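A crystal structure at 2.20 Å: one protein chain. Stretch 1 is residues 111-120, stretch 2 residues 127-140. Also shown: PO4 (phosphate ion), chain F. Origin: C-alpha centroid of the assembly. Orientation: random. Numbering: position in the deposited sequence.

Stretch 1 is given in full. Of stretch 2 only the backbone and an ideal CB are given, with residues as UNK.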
# COMPACT_ATOMS: atom_id res chain seq x y z
N ASP A 111 -35.61 -15.69 -1.09
CA ASP A 111 -35.64 -15.41 0.35
C ASP A 111 -35.06 -14.02 0.63
O ASP A 111 -34.03 -13.85 1.29
CB ASP A 111 -34.89 -16.50 1.11
CG ASP A 111 -35.35 -16.61 2.56
OD1 ASP A 111 -36.01 -15.65 3.03
OD2 ASP A 111 -35.02 -17.61 3.25
N TRP A 112 -35.77 -13.00 0.12
CA TRP A 112 -35.28 -11.63 0.17
C TRP A 112 -35.31 -11.05 1.58
O TRP A 112 -34.45 -10.23 1.91
CB TRP A 112 -36.06 -10.73 -0.78
CG TRP A 112 -35.70 -11.00 -2.21
CD1 TRP A 112 -36.50 -11.58 -3.16
CD2 TRP A 112 -34.43 -10.77 -2.85
NE1 TRP A 112 -35.82 -11.70 -4.34
CE2 TRP A 112 -34.54 -11.22 -4.18
CE3 TRP A 112 -33.22 -10.22 -2.42
CZ2 TRP A 112 -33.49 -11.13 -5.10
CZ3 TRP A 112 -32.17 -10.14 -3.33
CH2 TRP A 112 -32.31 -10.58 -4.65
N LYS A 113 -36.25 -11.47 2.41
CA LYS A 113 -36.31 -10.95 3.78
C LYS A 113 -35.10 -11.38 4.59
O LYS A 113 -34.55 -10.59 5.37
CB LYS A 113 -37.60 -11.40 4.47
CG LYS A 113 -38.86 -10.70 3.97
CD LYS A 113 -40.08 -11.15 4.78
CE LYS A 113 -41.32 -10.33 4.45
NZ LYS A 113 -42.07 -10.88 3.29
N THR A 114 -34.66 -12.62 4.42
CA THR A 114 -33.46 -13.10 5.10
C THR A 114 -32.20 -12.51 4.48
O THR A 114 -31.24 -12.21 5.18
CB THR A 114 -33.42 -14.63 5.05
OG1 THR A 114 -34.69 -15.15 5.48
CG2 THR A 114 -32.32 -15.15 5.95
N PHE A 115 -32.19 -12.36 3.15
CA PHE A 115 -31.05 -11.71 2.49
C PHE A 115 -30.78 -10.33 3.08
O PHE A 115 -29.66 -10.04 3.49
CB PHE A 115 -31.30 -11.62 0.99
CG PHE A 115 -30.18 -10.94 0.23
CD1 PHE A 115 -30.18 -9.57 0.04
CD2 PHE A 115 -29.15 -11.69 -0.31
CE1 PHE A 115 -29.15 -8.95 -0.65
CE2 PHE A 115 -28.12 -11.08 -1.01
CZ PHE A 115 -28.12 -9.70 -1.19
N VAL A 116 -31.81 -9.47 3.13
CA VAL A 116 -31.53 -8.11 3.59
C VAL A 116 -31.24 -8.06 5.08
O VAL A 116 -30.58 -7.13 5.53
CB VAL A 116 -32.64 -7.08 3.27
CG1 VAL A 116 -32.73 -6.85 1.77
CG2 VAL A 116 -34.00 -7.43 3.90
N ASN A 117 -31.69 -9.04 5.85
CA ASN A 117 -31.32 -9.02 7.26
C ASN A 117 -29.83 -9.22 7.43
O ASN A 117 -29.25 -8.77 8.42
CB ASN A 117 -32.08 -10.10 8.03
CG ASN A 117 -33.52 -9.71 8.33
OD1 ASN A 117 -33.92 -8.57 8.11
ND2 ASN A 117 -34.29 -10.66 8.86
N TYR A 118 -29.18 -9.90 6.49
CA TYR A 118 -27.78 -10.26 6.63
C TYR A 118 -26.85 -9.63 5.61
O TYR A 118 -25.64 -9.79 5.76
CB TYR A 118 -27.61 -11.79 6.59
CG TYR A 118 -28.08 -12.38 7.88
CD1 TYR A 118 -27.24 -12.47 8.97
CD2 TYR A 118 -29.40 -12.77 8.03
CE1 TYR A 118 -27.68 -12.98 10.16
CE2 TYR A 118 -29.85 -13.28 9.21
CZ TYR A 118 -28.98 -13.39 10.27
OH TYR A 118 -29.44 -13.90 11.46
N TYR A 119 -27.37 -8.92 4.61
CA TYR A 119 -26.51 -8.26 3.65
C TYR A 119 -25.69 -7.16 4.32
O TYR A 119 -26.24 -6.23 4.90
CB TYR A 119 -27.33 -7.67 2.50
CG TYR A 119 -26.52 -6.70 1.68
CD1 TYR A 119 -25.41 -7.13 0.98
CD2 TYR A 119 -26.83 -5.35 1.64
CE1 TYR A 119 -24.64 -6.26 0.25
CE2 TYR A 119 -26.07 -4.46 0.91
CZ TYR A 119 -24.98 -4.92 0.22
OH TYR A 119 -24.21 -4.04 -0.53
N ASP A 120 -24.37 -7.26 4.19
CA ASP A 120 -23.43 -6.29 4.76
C ASP A 120 -22.64 -5.60 3.66
O ASP A 120 -21.73 -6.23 3.08
CB ASP A 120 -22.46 -6.98 5.72
CG ASP A 120 -21.61 -5.97 6.52
OD1 ASP A 120 -21.65 -4.76 6.21
OD2 ASP A 120 -20.96 -6.39 7.49
N UNK A 127 -20.65 -8.76 -5.82
CA UNK A 127 -21.78 -9.62 -6.15
C UNK A 127 -22.96 -9.39 -5.22
O UNK A 127 -24.11 -9.35 -5.66
CB UNK A 127 -21.36 -11.09 -6.10
N UNK A 128 -22.70 -9.23 -3.92
CA UNK A 128 -23.79 -8.97 -2.99
C UNK A 128 -24.38 -7.58 -3.20
O UNK A 128 -25.60 -7.40 -3.15
CB UNK A 128 -23.30 -9.12 -1.55
N UNK A 129 -23.53 -6.58 -3.44
CA UNK A 129 -24.02 -5.25 -3.76
C UNK A 129 -24.98 -5.29 -4.94
O UNK A 129 -26.04 -4.65 -4.92
CB UNK A 129 -22.85 -4.31 -4.06
N UNK A 130 -24.66 -6.09 -5.96
CA UNK A 130 -25.55 -6.17 -7.11
C UNK A 130 -26.85 -6.88 -6.78
O UNK A 130 -27.93 -6.42 -7.18
CB UNK A 130 -24.85 -6.89 -8.27
N UNK A 131 -26.77 -7.98 -6.02
CA UNK A 131 -27.99 -8.62 -5.53
C UNK A 131 -28.80 -7.64 -4.69
O UNK A 131 -30.04 -7.64 -4.75
CB UNK A 131 -27.65 -9.87 -4.71
N UNK A 132 -28.13 -6.79 -3.91
CA UNK A 132 -28.88 -5.82 -3.10
C UNK A 132 -29.58 -4.79 -3.97
O UNK A 132 -30.73 -4.42 -3.70
CB UNK A 132 -27.95 -5.11 -2.11
N UNK A 133 -28.91 -4.32 -5.03
CA UNK A 133 -29.58 -3.46 -5.99
C UNK A 133 -30.82 -4.12 -6.59
O UNK A 133 -31.86 -3.48 -6.74
CB UNK A 133 -28.61 -3.07 -7.10
N UNK A 134 -30.72 -5.41 -6.93
CA UNK A 134 -31.89 -6.14 -7.40
C UNK A 134 -33.00 -6.11 -6.36
O UNK A 134 -34.18 -5.89 -6.69
CB UNK A 134 -31.52 -7.59 -7.74
N UNK A 135 -32.65 -6.34 -5.10
CA UNK A 135 -33.66 -6.26 -4.05
C UNK A 135 -34.34 -4.89 -4.04
O UNK A 135 -35.56 -4.79 -3.91
CB UNK A 135 -33.03 -6.54 -2.69
N UNK A 136 -33.54 -3.82 -4.14
CA UNK A 136 -34.13 -2.49 -4.13
C UNK A 136 -35.06 -2.29 -5.33
O UNK A 136 -36.15 -1.75 -5.18
CB UNK A 136 -33.03 -1.43 -4.13
N UNK A 137 -34.66 -2.77 -6.52
CA UNK A 137 -35.51 -2.56 -7.69
C UNK A 137 -36.84 -3.29 -7.53
O UNK A 137 -37.90 -2.75 -7.88
CB UNK A 137 -34.80 -3.03 -8.96
N UNK A 138 -36.83 -4.50 -6.98
CA UNK A 138 -38.08 -5.22 -6.82
C UNK A 138 -38.83 -5.00 -5.53
O UNK A 138 -39.85 -5.67 -5.31
CB UNK A 138 -37.80 -6.72 -6.96
N UNK A 139 -38.39 -4.11 -4.65
CA UNK A 139 -39.08 -3.93 -3.37
C UNK A 139 -39.32 -2.46 -3.07
O UNK A 139 -39.12 -1.99 -1.95
CB UNK A 139 -38.27 -4.57 -2.24
N UNK A 140 -39.75 -1.70 -4.08
CA UNK A 140 -40.14 -0.32 -3.87
C UNK A 140 -39.03 0.63 -3.49
O UNK A 140 -39.30 1.65 -2.85
CB UNK A 140 -41.22 -0.27 -2.78
P PO4 F . -33.97 -2.04 3.65
O1 PO4 F . -33.09 -2.15 2.43
O2 PO4 F . -35.06 -3.08 3.60
O3 PO4 F . -34.60 -0.66 3.70
O4 PO4 F . -33.11 -2.25 4.87

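The helix of stretch 2 crosses helix 112-118 at 128° between N-to-C directions, with axes 11.0 Å apart at closest approach, so its positions meet Tyr119 first and Trp112 last. At 127 nothing of stretch 1 lies within 5.5 Å of the ideal CB, and almost any helix-compatible residue would do; it is Glu127, whose carboxylate oxygens are hydrogen-bonded elsewhere in the structure.

Position 128 points sideways, its ideal CB 3.6 Å from Tyr119 CE1 and 4.9 Å from Phe115 CZ. Two ring edges favour an aliphatic residue. Leu128 fills the place, CD2 lying 4.4 Å from Phe115 CE2.

The CA-to-CB bond at 129 points away overall, yet the ideal CB is 3.8 Å from Tyr119 OH. A short side chain with an acceptor, such as Asp, Asn or Ser, could turn back to the hydroxyl. The residue is Asp129, whose OD1 accepts a very short hydrogen bond of 2.4 Å from Tyr119 OH; a water lies 3.0 Å from both Asp129 OD1 and Asp120 O, within reach of donating to either. Position 130 points away, so stretch 1 sets no constraint there; Cys130 is bonded covalently to a group elsewhere in the structure.

At 131 the ideal CB faces Phe115 CZ at 3.6 Å, with Trp112 CH2 at 4.7 Å, an apolar setting for Leu, Ile, Met or Ala. Leu131 packs against Phe115.

Position 132 points toward stretch 1, its ideal CB 3.6 Å from Tyr119 CE2 and 4.3 Å from Phe115 CE1. A flat or aliphatic side chain would suit, and the phosphate beyond could reward a donor. Tyr132 stacks, offset, on Tyr119 (planes at 22°), and its OH donates to PO4 O1 at 2.8 Å.

At 134 the ideal CB is 4.4 Å from Trp112 CH2, compatible with many long side chains; Gln134 makes that light contact through CB.

At 135 CA-to-CB points sideways, and the ideal CB is 3.7 Å from Trp112 CE3 and 4.5 Å from Val116 CG1, inviting a large apolar or aromatic group. Tyr135 presents its ring face to Val116 CG1.

At 133, 136 and 137 no part of stretch 1 lies within 5.5 Å of the ideal CB, leaving any helix-compatible residue possible: Gly133, Gln136 and Leu137. Position 138 has room for a CB but is Gly138. At 139 CA-to-CB points toward stretch 1, though nothing of it lies within 5.5 Å of the ideal CB, so small residues would be tolerated, while a longer one, aromatic among them, could reach the Trp112 ring; His139 directs its edge at the indole face, while ND1 donates to Tyr135 O. Positive phi at 140 favours glycine, and Gly140 is found.

Stretch 2, residues 127-140: ELDCLYGQYQLGHG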
# COMPACT_ATOMS: atom_id res chain seq x y z
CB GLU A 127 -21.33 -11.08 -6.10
CG GLU A 127 -22.43 -12.07 -6.48
CD GLU A 127 -21.97 -13.53 -6.39
OE1 GLU A 127 -22.76 -14.42 -6.76
OE2 GLU A 127 -20.82 -13.78 -5.96
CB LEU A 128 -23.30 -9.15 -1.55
CG LEU A 128 -22.72 -10.49 -1.13
CD1 LEU A 128 -22.10 -10.37 0.25
CD2 LEU A 128 -23.80 -11.58 -1.14
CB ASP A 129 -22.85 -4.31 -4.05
CG ASP A 129 -21.87 -4.20 -2.89
OD1 ASP A 129 -22.20 -4.66 -1.77
OD2 ASP A 129 -20.77 -3.63 -3.09
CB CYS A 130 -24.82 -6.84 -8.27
SG CYS A 130 -23.68 -5.61 -8.97
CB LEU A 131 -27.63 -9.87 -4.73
CG LEU A 131 -27.03 -10.98 -5.59
CD1 LEU A 131 -26.48 -12.11 -4.73
CD2 LEU A 131 -28.10 -11.50 -6.52
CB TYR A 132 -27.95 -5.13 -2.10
CG TYR A 132 -28.66 -4.20 -1.16
CD1 TYR A 132 -29.65 -4.67 -0.28
CD2 TYR A 132 -28.34 -2.83 -1.14
CE1 TYR A 132 -30.30 -3.80 0.59
CE2 TYR A 132 -28.98 -1.95 -0.27
CZ TYR A 132 -29.95 -2.44 0.60
OH TYR A 132 -30.57 -1.55 1.45
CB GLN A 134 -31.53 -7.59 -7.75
CG GLN A 134 -30.65 -7.76 -9.00
CD GLN A 134 -30.25 -9.22 -9.26
OE1 GLN A 134 -29.10 -9.51 -9.58
NE2 GLN A 134 -31.21 -10.14 -9.11
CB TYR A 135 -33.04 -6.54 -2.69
CG TYR A 135 -33.96 -6.17 -1.54
CD1 TYR A 135 -34.89 -7.09 -1.06
CD2 TYR A 135 -33.92 -4.91 -0.97
CE1 TYR A 135 -35.75 -6.76 -0.05
CE2 TYR A 135 -34.77 -4.57 0.06
CZ TYR A 135 -35.68 -5.50 0.51
OH TYR A 135 -36.53 -5.19 1.54
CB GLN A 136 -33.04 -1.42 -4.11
CG GLN A 136 -32.18 -1.47 -2.86
CD GLN A 136 -30.99 -0.55 -2.91
OE1 GLN A 136 -30.77 0.21 -1.97
NE2 GLN A 136 -30.22 -0.60 -4.00
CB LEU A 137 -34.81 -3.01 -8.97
CG LEU A 137 -33.68 -2.10 -9.43
CD1 LEU A 137 -33.26 -2.46 -10.84
CD2 LEU A 137 -34.12 -0.67 -9.35
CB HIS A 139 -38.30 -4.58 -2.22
CG HIS A 139 -38.30 -6.07 -2.27
ND1 HIS A 139 -37.50 -6.79 -3.13
CD2 HIS A 139 -39.01 -6.98 -1.57
CE1 HIS A 139 -37.72 -8.08 -2.96
NE2 HIS A 139 -38.62 -8.23 -2.01
O HOH W 1 -20.72 -6.39 0.21
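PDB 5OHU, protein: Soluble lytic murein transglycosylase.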